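Local coordinates for protein translation initiation factor 4E (Ascaris suum, PDB 3M94) that binds the methylated cap at the 5' end of mRNA, here a trimethylguanosine cap, and probably recruits the mRNA for translation initiation, at residues A[3-8]-A[102-107]; A[43-48]-A[55-60]; A[66-71]-A[130-135]. One frame throughout, in Å; residues are numbered along the deposited sequence.

Interaction 1: A[3-8]-A[102-107]; sequences HPLQCH and AIIGEQ
Gln-6 lays its side-chain amide over the carboxylate of Glu-106. The two flat groups are stacked, 14° from parallel, with Gln-6 CD 3.7 Å from Glu-106 CD. No direct hydrogen bond joins them. Gln-6 has its CG anti to the backbone N (chi1 -177°) and runs on extended, which carries the amide across the acid. Its OE1 bonds the backbone of a bound peptide. Glu-106 folds at chi2, and its OE2 comes within 4.0 Å of Cys-7 SG.

Two waters fill in the polar contacts. Both donate to Ile-104 O, which is left at the helix end. One accepts from Gln-6 N. The other donates to Glu-106 OE2 and accepts weakly from Cys-7 N.

Leu-5 packs on the helix end: Leu-5 CD1 meets Ile-104 CB at 4.2 Å, and Leu-5 CD2 lies against Ile-104 O. Phe-38 also packs on Ile-104.

Glu-106 has positive phi and is the C-prime residue of a Schellman motif: Gln-107 N bonds Ala-102 O at 2.9 Å, and Glu-106 N bonds Ile-103 O at 3.0 Å. The arrangement sets a helix end against the first strand. With the peptide bound here, it is consistent with the dorsal partner-binding face of eIF4E.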
loop_
_atom_site.group_PDB
_atom_site.type_symbol
_atom_site.label_atom_id
_atom_site.label_comp_id
_atom_site.label_asym_id
_atom_site.label_seq_id
_atom_site.Cartn_x
_atom_site.Cartn_y
_atom_site.Cartn_z
ATOM N N HIS A 3 -21.345 1.530 -6.584
ATOM C CA HIS A 3 -20.503 2.609 -7.103
ATOM C C HIS A 3 -19.215 2.061 -7.724
ATOM O O HIS A 3 -18.397 1.462 -7.026
ATOM C CB HIS A 3 -20.240 3.620 -5.989
ATOM C CG HIS A 3 -21.497 4.222 -5.450
ATOM N ND1 HIS A 3 -22.118 3.761 -4.310
ATOM C CD2 HIS A 3 -22.290 5.210 -5.938
ATOM C CE1 HIS A 3 -23.214 4.465 -4.091
ATOM N NE2 HIS A 3 -23.346 5.346 -5.069
ATOM N N PRO A 4 -19.049 2.245 -9.044
ATOM C CA PRO A 4 -17.929 1.620 -9.728
ATOM C C PRO A 4 -16.623 2.362 -9.394
ATOM O O PRO A 4 -16.616 3.607 -9.271
ATOM C CB PRO A 4 -18.291 1.755 -11.209
ATOM C CG PRO A 4 -19.083 3.066 -11.271
ATOM C CD PRO A 4 -19.861 3.101 -9.948
ATOM N N LEU A 5 -15.559 1.593 -9.198
ATOM C CA LEU A 5 -14.216 2.141 -9.000
ATOM C C LEU A 5 -13.599 2.349 -10.366
ATOM O O LEU A 5 -14.032 1.729 -11.349
ATOM C CB LEU A 5 -13.348 1.186 -8.173
ATOM C CG LEU A 5 -13.809 0.888 -6.740
ATOM C CD1 LEU A 5 -12.930 -0.201 -6.106
ATOM C CD2 LEU A 5 -13.818 2.160 -5.885
ATOM N N GLN A 6 -12.606 3.227 -10.447
ATOM C CA GLN A 6 -11.957 3.499 -11.718
ATOM C C GLN A 6 -11.326 2.241 -12.311
ATOM O O GLN A 6 -11.342 2.054 -13.522
ATOM C CB GLN A 6 -10.918 4.610 -11.569
ATOM C CG GLN A 6 -10.251 5.000 -12.877
ATOM C CD GLN A 6 -9.356 6.200 -12.727
ATOM O OE1 GLN A 6 -9.746 7.220 -12.160
ATOM N NE2 GLN A 6 -8.151 6.094 -13.249
ATOM N N CYS A 7 -10.758 1.381 -11.465
ATOM C CA CYS A 7 -10.255 0.107 -11.959
ATOM C C CYS A 7 -10.485 -1.046 -10.989
ATOM O O CYS A 7 -11.011 -0.857 -9.900
ATOM C CB CYS A 7 -8.783 0.220 -12.355
ATOM S SG CYS A 7 -7.703 0.610 -10.970
ATOM N N HIS A 8 -10.119 -2.244 -11.421
ATOM C CA HIS A 8 -10.223 -3.443 -10.603
ATOM C C HIS A 8 -8.987 -3.524 -9.712
ATOM O O HIS A 8 -7.862 -3.261 -10.162
ATOM C CB HIS A 8 -10.249 -4.683 -11.487
ATOM C CG HIS A 8 -11.511 -4.868 -12.259
ATOM N ND1 HIS A 8 -11.952 -3.962 -13.202
ATOM C CD2 HIS A 8 -12.415 -5.877 -12.254
ATOM C CE1 HIS A 8 -13.075 -4.404 -13.740
ATOM N NE2 HIS A 8 -13.383 -5.556 -13.173
ATOM N N ALA A 102 -7.410 5.963 -0.143
ATOM C CA ALA A 102 -6.729 6.947 -1.000
ATOM C C ALA A 102 -6.463 6.343 -2.376
ATOM O O ALA A 102 -6.733 6.983 -3.367
ATOM C CB ALA A 102 -5.439 7.453 -0.358
ATOM N N ILE A 103 -6.004 5.093 -2.437
ATOM C CA ILE A 103 -5.777 4.477 -3.741
ATOM C C ILE A 103 -7.024 4.105 -4.551
ATOM O O ILE A 103 -7.111 4.499 -5.711
ATOM C CB ILE A 103 -4.705 3.343 -3.755
ATOM C CG1 ILE A 103 -5.226 2.033 -3.165
ATOM C CG2 ILE A 103 -3.387 3.840 -3.107
ATOM C CD1 ILE A 103 -4.150 0.891 -3.131
ATOM N N ILE A 104 -7.974 3.360 -3.967
ATOM C CA ILE A 104 -9.186 3.001 -4.705
ATOM C C ILE A 104 -10.041 4.225 -5.087
ATOM O O ILE A 104 -10.745 4.210 -6.089
ATOM C CB ILE A 104 -10.030 1.946 -3.973
ATOM C CG1 ILE A 104 -10.747 2.547 -2.745
ATOM C CG2 ILE A 104 -9.144 0.705 -3.605
ATOM C CD1 ILE A 104 -11.677 1.541 -2.066
ATOM N N GLY A 105 -9.970 5.273 -4.269
ATOM C CA GLY A 105 -10.722 6.494 -4.496
ATOM C C GLY A 105 -9.965 7.440 -5.408
ATOM O O GLY A 105 -10.408 8.547 -5.631
ATOM N N GLU A 106 -8.833 6.980 -5.941
ATOM C CA GLU A 106 -8.033 7.709 -6.937
ATOM C C GLU A 106 -7.661 9.119 -6.460
ATOM O O GLU A 106 -7.930 10.102 -7.123
ATOM C CB GLU A 106 -8.736 7.728 -8.312
ATOM C CG GLU A 106 -9.037 6.324 -8.841
ATOM C CD GLU A 106 -7.814 5.653 -9.437
ATOM O OE1 GLU A 106 -6.851 6.397 -9.739
ATOM O OE2 GLU A 106 -7.819 4.395 -9.615
ATOM N N GLN A 107 -7.032 9.180 -5.290
ATOM C CA GLN A 107 -6.743 10.444 -4.629
ATOM C C GLN A 107 -5.374 10.966 -5.001
ATOM O O GLN A 107 -4.951 11.985 -4.483
ATOM C CB GLN A 107 -6.830 10.258 -3.107
ATOM C CG GLN A 107 -8.240 10.036 -2.610
ATOM C CD GLN A 107 -9.108 11.244 -2.829
ATOM O OE1 GLN A 107 -8.865 12.304 -2.256
ATOM N NE2 GLN A 107 -10.112 11.105 -3.678
HETATM O O HOH W 1 -12.435 5.038 -8.119
HETATM O O HOH W 2 -9.783 2.776 -8.509
#

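Interaction 2: A[43-48]-A[55-60]; sequences NHIQAA and SDYYLF
The ring of Tyr-57 meets segment 43-48 mainly with its edge. Gln-46 O, Ala-47 C and Ala-48 CA all lie near the ring plane at that edge, while Ile-45 CD1 approaches obliquely. Val-120, on the neighbouring strand 115-121, packs against the same side chain. The contact belongs to the curved antiparallel sheet of the eIF4E fold. It ties the loop that follows helix 35-42 to strand 56-61.

Tyr-57 has CG anti to its carbonyl carbon (chi1 -80°), and CB points to the loop; this carries the phenol OH to the loop backbone. The edge atom CE1 comes to 3.2 Å from Gln-46 O and 4.2 Å from Ala-48 CA. Ile-45 runs past the ring in the opposite direction. Its CG1 sits between N and the carbonyl carbon, and CD1 ends 4.3 Å from Tyr-57 CZ. Leu-11 of strand 4-14 also packs on Ile-45. Ala-48 packs on Asp-93 of helix 88-104.

The strand has two characters. Tyr-57 and Leu-59 face the loop and helix side. Asp-56, Tyr-58 and Phe-60 face the other way, toward the cap side. There Tyr-58 OH makes a weak bond to Asp-56 OD2, and Asp-56 OD1 forms a salt bridge with Arg-123, a residue of the cap pocket. Asp-56 thus probably helps to position Arg-123.

The one hydrogen bond across the contact is Tyr-57 OH to Gln-46 O, at 2.7 Å. The donor meets the C=O at 127° and is tilted 17° from the carbonyl plane. Gln-46 N, at 3.4 Å from the same Tyr-57 OH, has too poor an angle to bond it.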
loop_
_atom_site.group_PDB
_atom_site.type_symbol
_atom_site.label_atom_id
_atom_site.label_comp_id
_atom_site.label_asym_id
_atom_site.label_seq_id
_atom_site.Cartn_x
_atom_site.Cartn_y
_atom_site.Cartn_z
ATOM N N ASN A 43 -14.578 -5.408 5.758
ATOM C CA ASN A 43 -15.321 -5.621 6.991
ATOM C C ASN A 43 -15.256 -7.032 7.584
ATOM O O ASN A 43 -15.546 -7.221 8.765
ATOM C CB ASN A 43 -16.788 -5.265 6.773
ATOM C CG ASN A 43 -17.015 -3.771 6.711
ATOM O OD1 ASN A 43 -16.148 -2.989 7.095
ATOM N ND2 ASN A 43 -18.177 -3.369 6.216
ATOM N N HIS A 44 -14.936 -8.023 6.751
ATOM C CA HIS A 44 -14.969 -9.408 7.193
ATOM C C HIS A 44 -13.596 -10.062 7.313
ATOM O O HIS A 44 -13.487 -11.163 7.863
ATOM C CB HIS A 44 -15.897 -10.203 6.275
ATOM C CG HIS A 44 -17.320 -9.765 6.378
ATOM N ND1 HIS A 44 -17.894 -8.880 5.487
ATOM C CD2 HIS A 44 -18.270 -10.036 7.306
ATOM C CE1 HIS A 44 -19.146 -8.648 5.850
ATOM N NE2 HIS A 44 -19.400 -9.341 6.945
ATOM N N ILE A 45 -12.560 -9.403 6.776
ATOM C CA ILE A 45 -11.187 -9.922 6.879
ATOM C C ILE A 45 -10.500 -9.364 8.130
ATOM O O ILE A 45 -10.855 -8.295 8.629
ATOM C CB ILE A 45 -10.295 -9.645 5.623
ATOM C CG1 ILE A 45 -9.965 -8.142 5.533
ATOM C CG2 ILE A 45 -10.957 -10.169 4.345
ATOM C CD1 ILE A 45 -9.227 -7.723 4.276
ATOM N N GLN A 46 -9.489 -10.077 8.602
ATOM C CA GLN A 46 -8.808 -9.722 9.845
ATOM C C GLN A 46 -8.056 -8.393 9.735
ATOM O O GLN A 46 -7.439 -8.103 8.715
ATOM C CB GLN A 46 -7.838 -10.841 10.212
ATOM C CG GLN A 46 -7.273 -10.770 11.608
ATOM C CD GLN A 46 -6.412 -11.979 11.949
ATOM O OE1 GLN A 46 -6.114 -12.819 11.086
ATOM N NE2 GLN A 46 -6.005 -12.070 13.215
ATOM N N ALA A 47 -8.102 -7.603 10.807
ATOM C CA ALA A 47 -7.379 -6.331 10.876
ATOM C C ALA A 47 -5.882 -6.614 10.723
ATOM O O ALA A 47 -5.393 -7.681 11.148
ATOM C CB ALA A 47 -7.672 -5.629 12.199
ATOM N N ALA A 48 -5.168 -5.684 10.087
ATOM C CA ALA A 48 -3.729 -5.836 9.892
ATOM C C ALA A 48 -3.040 -6.093 11.235
ATOM O O ALA A 48 -2.220 -7.011 11.353
ATOM C CB ALA A 48 -3.141 -4.595 9.211
ATOM N N SER A 55 3.302 -12.036 8.394
ATOM C CA SER A 55 2.192 -11.950 7.439
ATOM C C SER A 55 2.112 -10.583 6.770
ATOM O O SER A 55 2.539 -9.587 7.365
ATOM C CB SER A 55 0.859 -12.250 8.121
ATOM O OG SER A 55 0.825 -13.589 8.536
ATOM N N ASP A 56 1.555 -10.553 5.552
ATOM C CA ASP A 56 1.327 -9.309 4.777
ATOM C C ASP A 56 -0.062 -9.266 4.149
ATOM O O ASP A 56 -0.652 -10.307 3.867
ATOM C CB ASP A 56 2.267 -9.203 3.574
ATOM C CG ASP A 56 3.697 -9.567 3.878
ATOM O OD1 ASP A 56 4.257 -9.151 4.914
ATOM O OD2 ASP A 56 4.271 -10.249 3.018
ATOM N N TYR A 57 -0.545 -8.051 3.887
ATOM C CA TYR A 57 -1.636 -7.827 2.939
ATOM C C TYR A 57 -1.081 -7.016 1.780
ATOM O O TYR A 57 -0.171 -6.203 1.978
ATOM C CB TYR A 57 -2.780 -7.041 3.572
ATOM C CG TYR A 57 -3.755 -7.804 4.457
ATOM C CD1 TYR A 57 -4.128 -7.296 5.701
ATOM C CD2 TYR A 57 -4.350 -8.979 4.032
ATOM C CE1 TYR A 57 -5.054 -7.960 6.515
ATOM C CE2 TYR A 57 -5.280 -9.652 4.827
ATOM C CZ TYR A 57 -5.614 -9.138 6.069
ATOM O OH TYR A 57 -6.534 -9.792 6.848
ATOM N N TYR A 58 -1.625 -7.236 0.580
ATOM C CA TYR A 58 -1.291 -6.438 -0.603
ATOM C C TYR A 58 -2.595 -6.032 -1.276
ATOM O O TYR A 58 -3.515 -6.834 -1.376
ATOM C CB TYR A 58 -0.446 -7.219 -1.619
ATOM C CG TYR A 58 0.799 -7.893 -1.057
ATOM C CD1 TYR A 58 2.059 -7.324 -1.217
ATOM C CD2 TYR A 58 0.715 -9.120 -0.402
ATOM C CE1 TYR A 58 3.213 -7.943 -0.712
ATOM C CE2 TYR A 58 1.860 -9.745 0.113
ATOM C CZ TYR A 58 3.097 -9.151 -0.049
ATOM O OH TYR A 58 4.208 -9.771 0.453
ATOM N N LEU A 59 -2.665 -4.781 -1.728
ATOM C CA LEU A 59 -3.767 -4.361 -2.574
ATOM C C LEU A 59 -3.191 -3.795 -3.855
ATOM O O LEU A 59 -2.640 -2.684 -3.846
ATOM C CB LEU A 59 -4.682 -3.329 -1.904
ATOM C CG LEU A 59 -6.011 -3.222 -2.697
ATOM C CD1 LEU A 59 -7.004 -4.341 -2.291
ATOM C CD2 LEU A 59 -6.659 -1.857 -2.556
ATOM N N PHE A 60 -3.305 -4.562 -4.946
ATOM C CA PHE A 60 -2.703 -4.176 -6.216
ATOM C C PHE A 60 -3.728 -4.142 -7.331
ATOM O O PHE A 60 -4.744 -4.871 -7.287
ATOM C CB PHE A 60 -1.546 -5.112 -6.587
ATOM C CG PHE A 60 -0.225 -4.751 -5.904
ATOM C CD1 PHE A 60 -0.111 -4.790 -4.508
ATOM C CD2 PHE A 60 0.875 -4.340 -6.652
ATOM C CE1 PHE A 60 1.062 -4.431 -3.876
ATOM C CE2 PHE A 60 2.068 -4.000 -6.022
ATOM C CZ PHE A 60 2.155 -4.035 -4.633
#

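Interaction 3: A[66-71]-A[130-135]; sequences PMWEDE and SLWTRD. With M7M (N,N,7-trimethylguanosine 5'-(trihydrogen diphosphate)), chain C.
Trp-68 and Trp-132 make the aromatic part of the contact. The five-membered ring of Trp-68 and the six-membered ring of Trp-132 are nearly parallel, at 19°, but slid well apart, with centroids 5.3 Å from each other. Overlap is therefore slight. The closest atoms are Trp-68 CD1 and Trp-132 CH2, at 3.5 Å.

Backbone against ring is the second kind. Met-67 C lies in the plane of the Trp-132 ring, at its edge, 3.7 Å from CZ3. Pro-66 O sits 4.0 Å from Trp-132 CH2. The indole of Trp-132 thus abuts the loop backbone just before Trp-68. Phe-60 meets it edge-to-face.

The third group involves the cap. Its N7 methyl carbon CBC lies over one face of Trp-68, toward the rim and 3.3 Å above the ring plane, and at the edge of Trp-132. The purine continues over the same indole, with base carbon CBF near Trp-68 CE3. A single hydrogen bond from segment 66-71 reaches the base: Trp-68 N donates to the purine oxygen OBB at 3.2 Å. Glu-69 bends at chi2 and brings OE1 to 3.2 Å from the ring nitrogen NBE, while Met-67 CE lies 3.7 Å from the N-methyl carbon CBZ. The negative carboxylate probably suits a purine made cationic by N7 methylation.

Arg-123 and Lys-128 bond the same ligand elsewhere. A tryptophan stacked on methylated guanine, with a backbone N-H and a glutamate close to the base, are features of the eIF4E cap site, where a second tryptophan, here probably Trp-22, takes the other face of the base.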
loop_
_atom_site.group_PDB
_atom_site.type_symbol
_atom_site.label_atom_id
_atom_site.label_comp_id
_atom_site.label_asym_id
_atom_site.label_seq_id
_atom_site.Cartn_x
_atom_site.Cartn_y
_atom_site.Cartn_z
ATOM N N PRO A 66 1.938 -8.812 -6.905
ATOM C CA PRO A 66 2.631 -7.972 -5.928
ATOM C C PRO A 66 4.065 -8.435 -5.635
ATOM O O PRO A 66 4.411 -8.701 -4.474
ATOM C CB PRO A 66 1.726 -8.046 -4.685
ATOM C CG PRO A 66 0.919 -9.269 -4.847
ATOM C CD PRO A 66 0.852 -9.608 -6.303
ATOM N N MET A 67 4.880 -8.518 -6.695
ATOM C CA MET A 67 6.282 -8.905 -6.605
ATOM C C MET A 67 7.186 -7.915 -7.329
ATOM O O MET A 67 6.783 -7.311 -8.327
ATOM C CB MET A 67 6.496 -10.284 -7.222
ATOM C CG MET A 67 5.668 -11.384 -6.594
ATOM S SD MET A 67 5.806 -12.920 -7.513
ATOM C CE MET A 67 7.524 -13.368 -7.225
ATOM N N TRP A 68 8.413 -7.770 -6.830
ATOM C CA TRP A 68 9.439 -6.946 -7.480
ATOM C C TRP A 68 9.624 -7.302 -8.957
ATOM O O TRP A 68 9.830 -6.425 -9.785
ATOM C CB TRP A 68 10.787 -7.108 -6.771
ATOM C CG TRP A 68 10.752 -6.950 -5.277
ATOM C CD1 TRP A 68 10.048 -6.016 -4.550
ATOM C CD2 TRP A 68 11.487 -7.730 -4.324
ATOM N NE1 TRP A 68 10.290 -6.186 -3.205
ATOM C CE2 TRP A 68 11.173 -7.222 -3.037
ATOM C CE3 TRP A 68 12.384 -8.810 -4.431
ATOM C CZ2 TRP A 68 11.720 -7.765 -1.861
ATOM C CZ3 TRP A 68 12.928 -9.347 -3.263
ATOM C CH2 TRP A 68 12.589 -8.822 -1.994
ATOM N N GLU A 69 9.533 -8.596 -9.267
ATOM C CA GLU A 69 9.863 -9.144 -10.589
ATOM C C GLU A 69 8.840 -8.825 -11.681
ATOM O O GLU A 69 9.193 -8.734 -12.861
ATOM C CB GLU A 69 10.048 -10.656 -10.494
ATOM C CG GLU A 69 11.382 -11.096 -9.856
ATOM C CD GLU A 69 11.421 -10.958 -8.323
ATOM O OE1 GLU A 69 10.357 -10.752 -7.683
ATOM O OE2 GLU A 69 12.533 -11.075 -7.760
ATOM N N ASP A 70 7.577 -8.674 -11.283
ATOM C CA ASP A 70 6.504 -8.297 -12.194
ATOM C C ASP A 70 6.936 -7.095 -13.039
ATOM O O ASP A 70 7.599 -6.188 -12.533
ATOM C CB ASP A 70 5.249 -7.997 -11.373
ATOM C CG ASP A 70 4.027 -7.783 -12.226
ATOM O OD1 ASP A 70 3.203 -8.720 -12.337
ATOM O OD2 ASP A 70 3.891 -6.673 -12.784
ATOM N N GLU A 71 6.590 -7.109 -14.327
ATOM C CA GLU A 71 7.016 -6.068 -15.277
ATOM C C GLU A 71 6.570 -4.661 -14.855
ATOM O O GLU A 71 7.224 -3.663 -15.183
ATOM C CB GLU A 71 6.538 -6.386 -16.704
ATOM C CG GLU A 71 5.004 -6.228 -16.933
ATOM C CD GLU A 71 4.551 -6.583 -18.356
ATOM O OE1 GLU A 71 5.411 -6.829 -19.228
ATOM O OE2 GLU A 71 3.324 -6.614 -18.603
ATOM N N SER A 130 3.645 0.438 2.876
ATOM C CA SER A 130 4.342 0.944 1.694
ATOM C C SER A 130 3.398 1.197 0.519
ATOM O O SER A 130 2.376 0.522 0.381
ATOM C CB SER A 130 5.399 -0.048 1.236
ATOM O OG SER A 130 6.454 -0.097 2.158
ATOM N N LEU A 131 3.772 2.138 -0.341
ATOM C CA LEU A 131 3.018 2.384 -1.578
ATOM C C LEU A 131 3.976 2.188 -2.744
ATOM O O LEU A 131 4.954 2.915 -2.859
ATOM C CB LEU A 131 2.392 3.788 -1.583
ATOM C CG LEU A 131 1.585 4.246 -2.818
ATOM C CD1 LEU A 131 0.409 3.322 -3.115
ATOM C CD2 LEU A 131 1.080 5.683 -2.632
ATOM N N TRP A 132 3.676 1.212 -3.596
ATOM C CA TRP A 132 4.518 0.852 -4.747
ATOM C C TRP A 132 4.122 1.624 -6.008
ATOM O O TRP A 132 2.939 1.666 -6.364
ATOM C CB TRP A 132 4.415 -0.651 -5.056
ATOM C CG TRP A 132 5.061 -1.576 -4.057
ATOM C CD1 TRP A 132 5.267 -1.348 -2.727
ATOM C CD2 TRP A 132 5.537 -2.902 -4.313
ATOM N NE1 TRP A 132 5.863 -2.434 -2.145
ATOM C CE2 TRP A 132 6.042 -3.406 -3.093
ATOM C CE3 TRP A 132 5.614 -3.700 -5.458
ATOM C CZ2 TRP A 132 6.600 -4.681 -2.981
ATOM C CZ3 TRP A 132 6.166 -4.975 -5.349
ATOM C CH2 TRP A 132 6.651 -5.451 -4.117
ATOM N N THR A 133 5.126 2.212 -6.673
ATOM C CA THR A 133 4.937 2.939 -7.930
ATOM C C THR A 133 5.762 2.285 -9.050
ATOM O O THR A 133 6.711 1.547 -8.771
ATOM C CB THR A 133 5.306 4.435 -7.796
ATOM O OG1 THR A 133 6.725 4.567 -7.609
ATOM C CG2 THR A 133 4.587 5.051 -6.608
ATOM N N ARG A 134 5.415 2.564 -10.307
ATOM C CA ARG A 134 5.996 1.799 -11.416
ATOM C C ARG A 134 7.333 2.317 -11.961
ATOM O O ARG A 134 8.020 1.590 -12.660
ATOM C CB ARG A 134 4.972 1.529 -12.535
ATOM C CG ARG A 134 4.471 2.725 -13.303
ATOM C CD ARG A 134 3.660 2.285 -14.542
ATOM N NE ARG A 134 2.319 1.793 -14.206
ATOM C CZ ARG A 134 1.939 0.512 -14.238
ATOM N NH1 ARG A 134 0.694 0.176 -13.910
ATOM N NH2 ARG A 134 2.793 -0.441 -14.603
ATOM N N ASP A 135 7.708 3.552 -11.630
ATOM C CA ASP A 135 8.944 4.138 -12.147
ATOM C C ASP A 135 9.729 4.897 -11.072
ATOM O O ASP A 135 9.336 5.985 -10.643
ATOM C CB ASP A 135 8.664 5.037 -13.359
ATOM C CG ASP A 135 9.949 5.504 -14.067
ATOM O OD1 ASP A 135 11.073 5.339 -13.529
ATOM O OD2 ASP A 135 9.829 6.053 -15.180
HETATM O OAX M7M C . 12.819 -8.181 5.998
HETATM O OAY M7M C . 10.860 -7.225 7.155
HETATM P PAZ M7M C . 11.215 -8.126 6.025
HETATM O OBA M7M C . 10.687 -9.520 6.013
HETATM O OBB M7M C . 8.898 -10.029 -4.672
HETATM C CBC M7M C . 8.361 -8.883 -2.229
HETATM O OBD M7M C . 10.774 -7.429 4.650
HETATM N NBE M7M C . 10.066 -11.935 -4.727
HETATM C CBF M7M C . 9.493 -10.934 -4.070
HETATM C CBG M7M C . 9.611 -10.955 -2.711
HETATM N NBH M7M C . 9.136 -10.078 -1.872
HETATM C CBI M7M C . 9.480 -10.486 -0.663
HETATM O OBJ M7M C . 8.442 -8.278 4.398
HETATM P PBK M7M C . 9.673 -8.021 3.647
HETATM O OBL M7M C . 9.684 -7.183 2.423
HETATM C CBM M7M C . 10.706 -12.891 -4.059
HETATM N NBN M7M C . 10.823 -12.915 -2.730
HETATM C CBO M7M C . 10.264 -11.929 -2.037
HETATM N NBP M7M C . 10.160 -11.618 -0.769
HETATM C CBQ M7M C . 10.716 -12.381 0.346
HETATM O OBR M7M C . 10.409 -11.774 1.587
HETATM C CBS M7M C . 11.517 -11.078 2.130
HETATM C CBT M7M C . 11.175 -9.612 2.269
HETATM O OBU M7M C . 10.289 -9.448 3.348
HETATM N NBV M7M C . 11.248 -13.847 -4.793
HETATM C CBW M7M C . 11.958 -14.922 -4.155
HETATM C CBX M7M C . 12.204 -12.323 0.197
HETATM C CBY M7M C . 12.584 -11.165 1.077
HETATM C CBZ M7M C . 11.111 -13.785 -6.228
HETATM O OCA M7M C . 12.701 -13.549 0.702
HETATM O OCB M7M C . 13.848 -11.344 1.694
#

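In the fold
All three contacts reach one curved antiparallel sheet. Interactions 1 and 3 are mostly buried, while interaction 2 is partly buried and has an exposed loop residue. Interaction 1 joins the first strand to a helix end beside the bound peptide, through stacked polar groups and water. Interaction 2 rests on a phenol bonded to a loop carbonyl. Interaction 3 is aromatic and lines the cap pocket. Leu-59 packs on Ile-103 and Ile-104, linking interactions 1 and 2. Ile-103 on Leu-131 joins interactions 1 and 3. Strand 56-61 thus takes part in packing on the helical side through Leu-59 and on the cap side through Tyr-58 and Phe-60, which meet Pro-66.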